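Local coordinates for putative uncharacterized protein (Mycobacterium tuberculosis, PDB 2ZQ5) that probably transfers a sulfuryl group from the donor PAPS to an acceptor substrate, as a sulfotransferase built on a P-loop-type fold, at residues S234-L239 with R295-F300; P257-M262 with L372-V377; A289-S294 with K378-G383. All blocks are in the same frame, centred on the assembly; numbering follows the deposited sequence.

Contact 1: residues S234-L239 with R295-F300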
loop_
_atom_site.group_PDB
_atom_site.type_symbol
_atom_site.label_atom_id
_atom_site.label_comp_id
_atom_site.label_asym_id
_atom_site.label_seq_id
_atom_site.Cartn_x
_atom_site.Cartn_y
_atom_site.Cartn_z
ATOM N N SER A 234 -0.756 2.793 5.113
ATOM C CA SER A 234 0.353 3.135 6.009
ATOM C C SER A 234 0.429 4.610 6.378
ATOM O O SER A 234 0.925 4.968 7.444
ATOM C CB SER A 234 1.695 2.718 5.397
ATOM O OG SER A 234 2.044 3.566 4.314
ATOM N N HIS A 235 -0.072 5.469 5.503
ATOM C CA HIS A 235 -0.010 6.898 5.751
ATOM C C HIS A 235 -0.742 7.309 7.025
ATOM O O HIS A 235 -0.463 8.361 7.595
ATOM C CB HIS A 235 -0.504 7.626 4.501
ATOM C CG HIS A 235 0.302 7.283 3.285
ATOM N ND1 HIS A 235 -0.249 7.087 2.038
ATOM C CD2 HIS A 235 1.625 7.027 3.155
ATOM C CE1 HIS A 235 0.699 6.716 1.194
ATOM N NE2 HIS A 235 1.845 6.671 1.848
ATOM N N LEU A 236 -1.655 6.462 7.488
ATOM C CA LEU A 236 -2.377 6.733 8.730
ATOM C C LEU A 236 -1.432 6.569 9.918
ATOM O O LEU A 236 -1.487 7.333 10.887
ATOM C CB LEU A 236 -3.526 5.741 8.916
ATOM C CG LEU A 236 -4.726 5.835 7.981
ATOM C CD1 LEU A 236 -5.635 4.633 8.199
ATOM C CD2 LEU A 236 -5.481 7.132 8.247
ATOM N N PHE A 237 -0.565 5.562 9.817
ATOM C CA PHE A 237 0.385 5.202 10.868
ATOM C C PHE A 237 1.709 5.951 10.840
ATOM O O PHE A 237 2.390 6.058 11.868
ATOM C CB PHE A 237 0.726 3.706 10.767
ATOM C CG PHE A 237 -0.459 2.782 10.868
ATOM C CD1 PHE A 237 -0.750 2.140 12.069
ATOM C CD2 PHE A 237 -1.261 2.527 9.758
ATOM C CE1 PHE A 237 -1.822 1.254 12.159
ATOM C CE2 PHE A 237 -2.337 1.644 9.842
ATOM C CZ PHE A 237 -2.614 1.006 11.047
ATOM N N ALA A 238 2.078 6.457 9.670
ATOM C CA ALA A 238 3.374 7.105 9.502
ATOM C C ALA A 238 3.334 8.545 9.032
ATOM O O ALA A 238 4.204 8.977 8.276
ATOM C CB ALA A 238 4.216 6.276 8.533
ATOM N N LEU A 239 2.347 9.300 9.494
ATOM C CA LEU A 239 2.234 10.682 9.068
ATOM C C LEU A 239 3.473 11.517 9.378
ATOM O O LEU A 239 3.872 12.348 8.562
ATOM C CB LEU A 239 0.996 11.330 9.686
ATOM C CG LEU A 239 0.751 12.771 9.237
ATOM C CD1 LEU A 239 0.604 12.834 7.720
ATOM C CD2 LEU A 239 -0.495 13.306 9.927
ATOM N N ARG A 295 -5.747 1.711 15.868
ATOM C CA ARG A 295 -4.433 2.314 16.088
ATOM C C ARG A 295 -4.122 3.256 14.926
ATOM O O ARG A 295 -3.656 4.374 15.130
ATOM C CB ARG A 295 -3.338 1.242 16.186
ATOM C CG ARG A 295 -3.238 0.592 17.552
ATOM C CD ARG A 295 -1.992 -0.278 17.705
ATOM N NE ARG A 295 -2.079 -1.544 16.978
ATOM C CZ ARG A 295 -1.479 -1.799 15.818
ATOM N NH1 ARG A 295 -0.733 -0.877 15.221
ATOM N NH2 ARG A 295 -1.620 -2.996 15.262
ATOM N N GLY A 296 -4.391 2.802 13.706
ATOM C CA GLY A 296 -4.132 3.629 12.540
ATOM C C GLY A 296 -4.857 4.961 12.583
ATOM O O GLY A 296 -4.252 6.014 12.390
ATOM N N LEU A 297 -6.161 4.921 12.834
ATOM C CA LEU A 297 -6.937 6.150 12.883
ATOM C C LEU A 297 -6.531 7.049 14.052
ATOM O O LEU A 297 -6.468 8.272 13.906
ATOM C CB LEU A 297 -8.431 5.823 12.949
ATOM C CG LEU A 297 -8.993 5.203 11.663
ATOM C CD1 LEU A 297 -10.430 4.749 11.886
ATOM C CD2 LEU A 297 -8.918 6.219 10.530
ATOM N N GLU A 298 -6.243 6.450 15.205
ATOM C CA GLU A 298 -5.842 7.226 16.373
ATOM C C GLU A 298 -4.478 7.872 16.140
ATOM O O GLU A 298 -4.286 9.051 16.437
ATOM C CB GLU A 298 -5.806 6.330 17.614
ATOM C CG GLU A 298 -5.543 7.064 18.927
ATOM C CD GLU A 298 -4.089 7.455 19.105
ATOM O OE1 GLU A 298 -3.214 6.608 18.833
ATOM O OE2 GLU A 298 -3.822 8.599 19.532
ATOM N N ARG A 299 -3.536 7.107 15.595
ATOM C CA ARG A 299 -2.201 7.639 15.332
ATOM C C ARG A 299 -2.226 8.769 14.308
ATOM O O ARG A 299 -1.450 9.721 14.410
ATOM C CB ARG A 299 -1.268 6.522 14.850
ATOM C CG ARG A 299 -0.903 5.492 15.922
ATOM C CD ARG A 299 0.014 6.077 16.991
ATOM N NE ARG A 299 -0.680 7.009 17.876
ATOM C CZ ARG A 299 -0.073 7.836 18.724
ATOM N NH1 ARG A 299 1.251 7.855 18.813
ATOM N NH2 ARG A 299 -0.794 8.646 19.486
ATOM N N PHE A 300 -3.111 8.669 13.319
ATOM C CA PHE A 300 -3.214 9.714 12.306
ATOM C C PHE A 300 -3.736 10.989 12.963
ATOM O O PHE A 300 -3.201 12.067 12.733
ATOM C CB PHE A 300 -4.161 9.294 11.179
ATOM C CG PHE A 300 -4.142 10.221 9.992
ATOM C CD1 PHE A 300 -3.038 10.270 9.147
ATOM C CD2 PHE A 300 -5.232 11.048 9.721
ATOM C CE1 PHE A 300 -3.015 11.125 8.047
ATOM C CE2 PHE A 300 -5.221 11.911 8.618
ATOM C CZ PHE A 300 -4.108 11.948 7.778
HETATM O O HOH W 1 0.476 8.775 12.072
#
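In the sulfotransferase fold, a parallel sheet flanked by helices, the short turn 234-237 lies against helix 282-304. The tight part centres on G296. Its CA sits over one face of the F237 ring, 3.5 Å from the ring centroid and 20° off the normal, a CH-pi contact. The approach is displaced toward the ring rim, so CE1 comes closest. F237 reaches it with CG beside its own backbone N (chi1 -58°). The helix backbone can come this near because G296 has no side chain.

Deeper in, L236 and F300 cross at about a right angle. L236 CD2 lies over the F300 ring face, 4.2 Å from its centroid, and also meets CD2 of L297. F300 has CG anti to its backbone N (chi1 -170°), which brings the ring edge to L236 O and H235 O. L239 CD2 reaches F300 CE1 obliquely at 3.8 Å. Q253 of strand 250-255 touches L236, L297 and F300, so this side faces the sheet.

The other side is looser and polar. R299 is exposed and turns back along its own helix, gripping E298 side-on through NE and NH2. R295 NH1 passes F237 obliquely, while its NH2 bridges to E188 and D291. No direct hydrogen bond joins the segments. A water links them instead: it accepts from L239 N, is only weakly placed by R299 O, and lies 2.7 Å from L236 O.

Contact 2: residues P257-M262 with L372-V377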
loop_
_atom_site.group_PDB
_atom_site.type_symbol
_atom_site.label_atom_id
_atom_site.label_comp_id
_atom_site.label_asym_id
_atom_site.label_seq_id
_atom_site.Cartn_x
_atom_site.Cartn_y
_atom_site.Cartn_z
ATOM N N PRO A 257 -18.202 5.529 8.821
ATOM C CA PRO A 257 -18.384 4.893 10.129
ATOM C C PRO A 257 -17.889 3.454 10.072
ATOM O O PRO A 257 -18.432 2.631 9.344
ATOM C CB PRO A 257 -19.887 5.001 10.354
ATOM C CG PRO A 257 -20.218 6.300 9.677
ATOM C CD PRO A 257 -19.444 6.190 8.382
ATOM N N VAL A 258 -16.861 3.159 10.858
ATOM C CA VAL A 258 -16.250 1.838 10.841
ATOM C C VAL A 258 -17.178 0.669 11.146
ATOM O O VAL A 258 -16.991 -0.421 10.606
ATOM C CB VAL A 258 -15.008 1.814 11.769
ATOM C CG1 VAL A 258 -14.334 0.445 11.731
ATOM C CG2 VAL A 258 -14.016 2.891 11.317
ATOM N N GLU A 259 -18.189 0.878 11.984
ATOM C CA GLU A 259 -19.101 -0.217 12.292
ATOM C C GLU A 259 -19.865 -0.680 11.049
ATOM O O GLU A 259 -20.408 -1.785 11.030
ATOM C CB GLU A 259 -20.092 0.179 13.400
ATOM C CG GLU A 259 -21.101 1.249 13.005
ATOM C CD GLU A 259 -20.618 2.657 13.296
ATOM O OE1 GLU A 259 -19.391 2.885 13.308
ATOM O OE2 GLU A 259 -21.471 3.546 13.501
ATOM N N THR A 260 -19.898 0.151 10.008
ATOM C CA THR A 260 -20.605 -0.212 8.782
ATOM C C THR A 260 -19.723 -0.934 7.766
ATOM O O THR A 260 -20.217 -1.388 6.735
ATOM C CB THR A 260 -21.231 1.021 8.080
ATOM O OG1 THR A 260 -20.197 1.878 7.584
ATOM C CG2 THR A 260 -22.107 1.794 9.049
ATOM N N ILE A 261 -18.428 -1.044 8.051
ATOM C CA ILE A 261 -17.515 -1.719 7.129
ATOM C C ILE A 261 -16.614 -2.785 7.756
ATOM O O ILE A 261 -15.973 -3.550 7.035
ATOM C CB ILE A 261 -16.598 -0.706 6.385
ATOM C CG1 ILE A 261 -15.835 0.161 7.393
ATOM C CG2 ILE A 261 -17.426 0.157 5.442
ATOM C CD1 ILE A 261 -14.762 1.030 6.757
ATOM N N MET A 262 -16.562 -2.847 9.085
ATOM C CA MET A 262 -15.703 -3.821 9.759
ATOM C C MET A 262 -15.944 -5.261 9.300
ATOM O O MET A 262 -14.991 -5.999 9.044
ATOM C CB MET A 262 -15.865 -3.719 11.281
ATOM C CG MET A 262 -14.962 -4.665 12.087
ATOM S SD MET A 262 -13.177 -4.601 11.702
ATOM C CE MET A 262 -12.717 -3.050 12.436
ATOM N N LEU A 372 -17.523 -10.132 16.765
ATOM C CA LEU A 372 -17.784 -8.746 17.109
ATOM C C LEU A 372 -19.259 -8.383 17.138
ATOM O O LEU A 372 -20.098 -9.066 16.555
ATOM C CB LEU A 372 -17.091 -7.829 16.098
ATOM C CG LEU A 372 -15.596 -8.045 15.857
ATOM C CD1 LEU A 372 -15.141 -7.169 14.698
ATOM C CD2 LEU A 372 -14.814 -7.720 17.118
ATOM N N THR A 373 -19.555 -7.292 17.834
ATOM C CA THR A 373 -20.907 -6.763 17.899
ATOM C C THR A 373 -20.778 -5.336 17.389
ATOM O O THR A 373 -19.688 -4.755 17.410
ATOM C CB THR A 373 -21.471 -6.701 19.338
ATOM O OG1 THR A 373 -20.700 -5.779 20.118
ATOM C CG2 THR A 373 -21.446 -8.072 19.985
ATOM N N VAL A 374 -21.882 -4.762 16.932
ATOM C CA VAL A 374 -21.842 -3.397 16.438
ATOM C C VAL A 374 -21.431 -2.459 17.574
ATOM O O VAL A 374 -20.744 -1.461 17.346
ATOM C CB VAL A 374 -23.214 -2.976 15.852
ATOM C CG1 VAL A 374 -24.278 -2.966 16.939
ATOM C CG2 VAL A 374 -23.103 -1.612 15.191
ATOM N N GLU A 375 -21.840 -2.793 18.797
ATOM C CA GLU A 375 -21.499 -1.981 19.962
ATOM C C GLU A 375 -19.986 -1.954 20.177
ATOM O O GLU A 375 -19.414 -0.907 20.484
ATOM C CB GLU A 375 -22.168 -2.527 21.229
ATOM C CG GLU A 375 -23.685 -2.373 21.311
ATOM C CD GLU A 375 -24.438 -3.333 20.409
ATOM O OE1 GLU A 375 -23.918 -4.434 20.139
ATOM O OE2 GLU A 375 -25.564 -2.990 19.983
ATOM N N MET A 376 -19.342 -3.107 20.021
ATOM C CA MET A 376 -17.898 -3.194 20.199
ATOM C C MET A 376 -17.169 -2.307 19.204
ATOM O O MET A 376 -16.212 -1.623 19.559
ATOM C CB MET A 376 -17.414 -4.638 20.029
ATOM C CG MET A 376 -17.765 -5.556 21.184
ATOM S SD MET A 376 -17.433 -7.283 20.800
ATOM C CE MET A 376 -15.641 -7.329 20.941
ATOM N N VAL A 377 -17.624 -2.309 17.957
ATOM C CA VAL A 377 -16.965 -1.501 16.940
ATOM C C VAL A 377 -17.169 -0.006 17.185
ATOM O O VAL A 377 -16.224 0.776 17.088
ATOM C CB VAL A 377 -17.452 -1.873 15.527
ATOM C CG1 VAL A 377 -16.626 -1.137 14.480
ATOM C CG2 VAL A 377 -17.328 -3.373 15.318
#
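V377 holds CG1 anti to its backbone N (chi1 -173°), and V374 does the same with CG2, so both methyls reach the loop 257-262. In the sulfotransferase fold this loop joins strand 250-255 to helix 262-272. It is met here by the start of the C-terminal helix 374-380.

V377 CG1 carries most of the contact. V377 CG1 lies 3.4 Å from E259 CA. V377 CG1 also touches V258 CG1 at 3.9 Å, the two valines crossing at about a right angle. E259 CB lies between V377 CG1 and V374 CG2, each 3.9 Å away. E259 places its CG in the crowded position between N and the carbonyl carbon (chi1 68°), still near V374 CG2, and the chain bends again at chi2. The contact uses the aliphatic part of this glutamate.

M262 extends CG anti to its N, then bends twice. Its CG meets CD1 of L372, again with the side chains crossing near a right angle. M290 of helix 282-304 touches M262, L372 and V377, so a third helix covers this apolar side.

Both segments are held in shape by bonds of their own. V258 O accepts from I261 N and M262 N, closing the turn. T373 is the N-cap of helix 374-380: its OG1 accepts from M376 N at 3.0 Å, with an N-H...O angle of 155°.

Contact 3: residues A289-S294 with K378-G383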
loop_
_atom_site.group_PDB
_atom_site.type_symbol
_atom_site.label_atom_id
_atom_site.label_comp_id
_atom_site.label_asym_id
_atom_site.label_seq_id
_atom_site.Cartn_x
_atom_site.Cartn_y
_atom_site.Cartn_z
ATOM N N ALA A 289 -8.110 -6.938 13.363
ATOM C CA ALA A 289 -8.544 -5.776 12.582
ATOM C C ALA A 289 -8.968 -4.630 13.492
ATOM O O ALA A 289 -8.691 -3.463 13.210
ATOM C CB ALA A 289 -9.695 -6.160 11.651
ATOM N N MET A 290 -9.650 -4.961 14.584
ATOM C CA MET A 290 -10.083 -3.938 15.525
ATOM C C MET A 290 -8.862 -3.208 16.072
ATOM O O MET A 290 -8.869 -1.985 16.209
ATOM C CB MET A 290 -10.867 -4.575 16.674
ATOM C CG MET A 290 -12.269 -5.042 16.301
ATOM S SD MET A 290 -13.496 -3.714 16.326
ATOM C CE MET A 290 -13.870 -3.662 18.079
ATOM N N ASP A 291 -7.810 -3.960 16.376
ATOM C CA ASP A 291 -6.592 -3.369 16.911
ATOM C C ASP A 291 -5.848 -2.543 15.868
ATOM O O ASP A 291 -5.542 -1.369 16.093
ATOM C CB ASP A 291 -5.660 -4.459 17.445
ATOM C CG ASP A 291 -4.310 -3.910 17.864
ATOM O OD1 ASP A 291 -4.277 -2.970 18.687
ATOM O OD2 ASP A 291 -3.282 -4.417 17.371
ATOM N N THR A 292 -5.561 -3.158 14.726
ATOM C CA THR A 292 -4.835 -2.482 13.658
ATOM C C THR A 292 -5.422 -1.152 13.219
ATOM O O THR A 292 -4.736 -0.128 13.225
ATOM C CB THR A 292 -4.726 -3.380 12.409
ATOM O OG1 THR A 292 -3.959 -4.542 12.731
ATOM C CG2 THR A 292 -4.054 -2.634 11.258
ATOM N N TRP A 293 -6.695 -1.157 12.841
ATOM C CA TRP A 293 -7.312 0.062 12.345
ATOM C C TRP A 293 -7.673 1.119 13.374
ATOM O O TRP A 293 -7.747 2.302 13.033
ATOM C CB TRP A 293 -8.495 -0.311 11.449
ATOM C CG TRP A 293 -8.021 -1.223 10.353
ATOM C CD1 TRP A 293 -8.366 -2.529 10.165
ATOM C CD2 TRP A 293 -6.975 -0.946 9.410
ATOM N NE1 TRP A 293 -7.592 -3.089 9.175
ATOM C CE2 TRP A 293 -6.729 -2.138 8.694
ATOM C CE3 TRP A 293 -6.215 0.194 9.106
ATOM C CZ2 TRP A 293 -5.755 -2.227 7.694
ATOM C CZ3 TRP A 293 -5.245 0.107 8.112
ATOM C CH2 TRP A 293 -5.025 -1.096 7.418
ATOM N N SER A 294 -7.891 0.726 14.625
ATOM C CA SER A 294 -8.175 1.742 15.631
ATOM C C SER A 294 -6.853 2.451 15.927
ATOM O O SER A 294 -6.832 3.651 16.191
ATOM C CB SER A 294 -8.782 1.128 16.902
ATOM O OG SER A 294 -7.937 0.172 17.512
ATOM N N LYS A 378 -18.394 0.397 17.516
ATOM C CA LYS A 378 -18.654 1.811 17.774
ATOM C C LYS A 378 -17.839 2.299 18.967
ATOM O O LYS A 378 -17.382 3.444 18.990
ATOM C CB LYS A 378 -20.145 2.054 18.025
ATOM C CG LYS A 378 -20.997 1.943 16.768
ATOM C CD LYS A 378 -22.459 2.288 17.038
ATOM C CE LYS A 378 -23.114 1.267 17.954
ATOM N NZ LYS A 378 -24.558 1.565 18.182
ATOM N N GLU A 379 -17.657 1.425 19.952
ATOM C CA GLU A 379 -16.882 1.754 21.145
ATOM C C GLU A 379 -15.390 1.912 20.826
ATOM O O GLU A 379 -14.776 2.917 21.182
ATOM C CB GLU A 379 -17.073 0.657 22.201
ATOM C CG GLU A 379 -16.066 0.681 23.351
ATOM C CD GLU A 379 -16.372 1.722 24.412
ATOM O OE1 GLU A 379 -17.262 2.574 24.205
ATOM O OE2 GLU A 379 -15.709 1.688 25.471
ATOM N N ARG A 380 -14.816 0.919 20.148
ATOM C CA ARG A 380 -13.396 0.947 19.807
ATOM C C ARG A 380 -13.048 2.122 18.896
ATOM O O ARG A 380 -11.964 2.696 18.995
ATOM C CB ARG A 380 -12.997 -0.370 19.127
ATOM C CG ARG A 380 -11.488 -0.580 18.983
ATOM C CD ARG A 380 -10.819 -0.666 20.351
ATOM N NE ARG A 380 -9.404 -1.017 20.283
ATOM C CZ ARG A 380 -8.938 -2.248 20.086
ATOM N NH1 ARG A 380 -9.777 -3.265 19.937
ATOM N NH2 ARG A 380 -7.631 -2.461 20.046
ATOM N N PHE A 381 -13.978 2.484 18.019
ATOM C CA PHE A 381 -13.744 3.576 17.087
ATOM C C PHE A 381 -14.407 4.900 17.448
ATOM O O PHE A 381 -14.587 5.765 16.592
ATOM C CB PHE A 381 -14.147 3.124 15.681
ATOM C CG PHE A 381 -13.227 2.078 15.114
ATOM C CD1 PHE A 381 -12.121 2.451 14.358
ATOM C CD2 PHE A 381 -13.414 0.729 15.407
ATOM C CE1 PHE A 381 -11.209 1.499 13.906
ATOM C CE2 PHE A 381 -12.509 -0.235 14.963
ATOM C CZ PHE A 381 -11.401 0.151 14.211
ATOM N N ALA A 382 -14.750 5.065 18.721
ATOM C CA ALA A 382 -15.370 6.304 19.174
ATOM C C ALA A 382 -14.450 7.480 18.840
ATOM O O ALA A 382 -13.272 7.475 19.203
ATOM C CB ALA A 382 -15.622 6.238 20.678
ATOM N N GLY A 383 -14.989 8.474 18.140
ATOM C CA GLY A 383 -14.213 9.646 17.770
ATOM C C GLY A 383 -13.240 9.455 16.619
ATOM O O GLY A 383 -12.502 10.377 16.271
HETATM O O HOH W 2 -6.198 0.419 19.629
#
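The F381 ring takes S294 CB over one face, 4.2 Å from the centroid and 26° off the normal, a CH-pi contact. At its edge, in the ring plane, lies M290 SD, 3.9 Å from CE2, a Met-aromatic contact. The backbone carbon of W293 also meets the edge, while W293 CB packs against F381 CZ. The R380 guanidinium lies with one face over M290 O, about 3.9 Å above it and near its centre. S294 OG lies over the same face, 3.4 Å from NE, but the angle is too poor for a hydrogen bond.

The S294 hydroxyl is committed within its own helix. Its OG sits between N and the carbonyl carbon (chi1 59°) and donates to M290 O at 2.7 Å. M290 O also takes S294 N, so two donors grip it. A water completes the link: it donates to S294 OG and accepts from R380 NH2 at 3.2 Å.

R380 runs out with CG anti to its N, bends at chi2 and lies across helix 282-304. M290 CE packs against R380 CB at 3.6 Å. At the tip, R380 NH2 also makes a salt bridge to D291 OD1, a long one at 3.7 Å. The stronger partner of D291 is R295, one turn on in the same helix.

Thus the apolar F381 side is buried, while R380 lies on the exposed side. The contact lays the end of the C-terminal helix 374-380 across the middle of helix 282-304. M262 of helix 262-272 touches both A289 and F381. V258 also meets F381, placing the ring between two helices and the loop after strand 250-255.

From the N terminus, the turn after strand 227-231 comes first, then the loop after strand 250-255, then helix 282-304, and last the C-terminal helix 374-380. Contact 1 closes the first loop, from 234-239 to 295-300, and spans strand 250-255. Contacts 2 and 3 close longer loops, of 109 and 83 intervening residues. None nests in another; each pair crosses. Contacts 1 and 3 use successive parts of helix 282-304 and touch where F237 meets W293. Contacts 2 and 3 share helix 374-380, with centres about 8 Å apart. Contact 2 joins this C-terminal helix directly to the loop after strand 250-255; contact 3 joins it to helix 282-304, which contact 1 ties to the turn after strand 227-231.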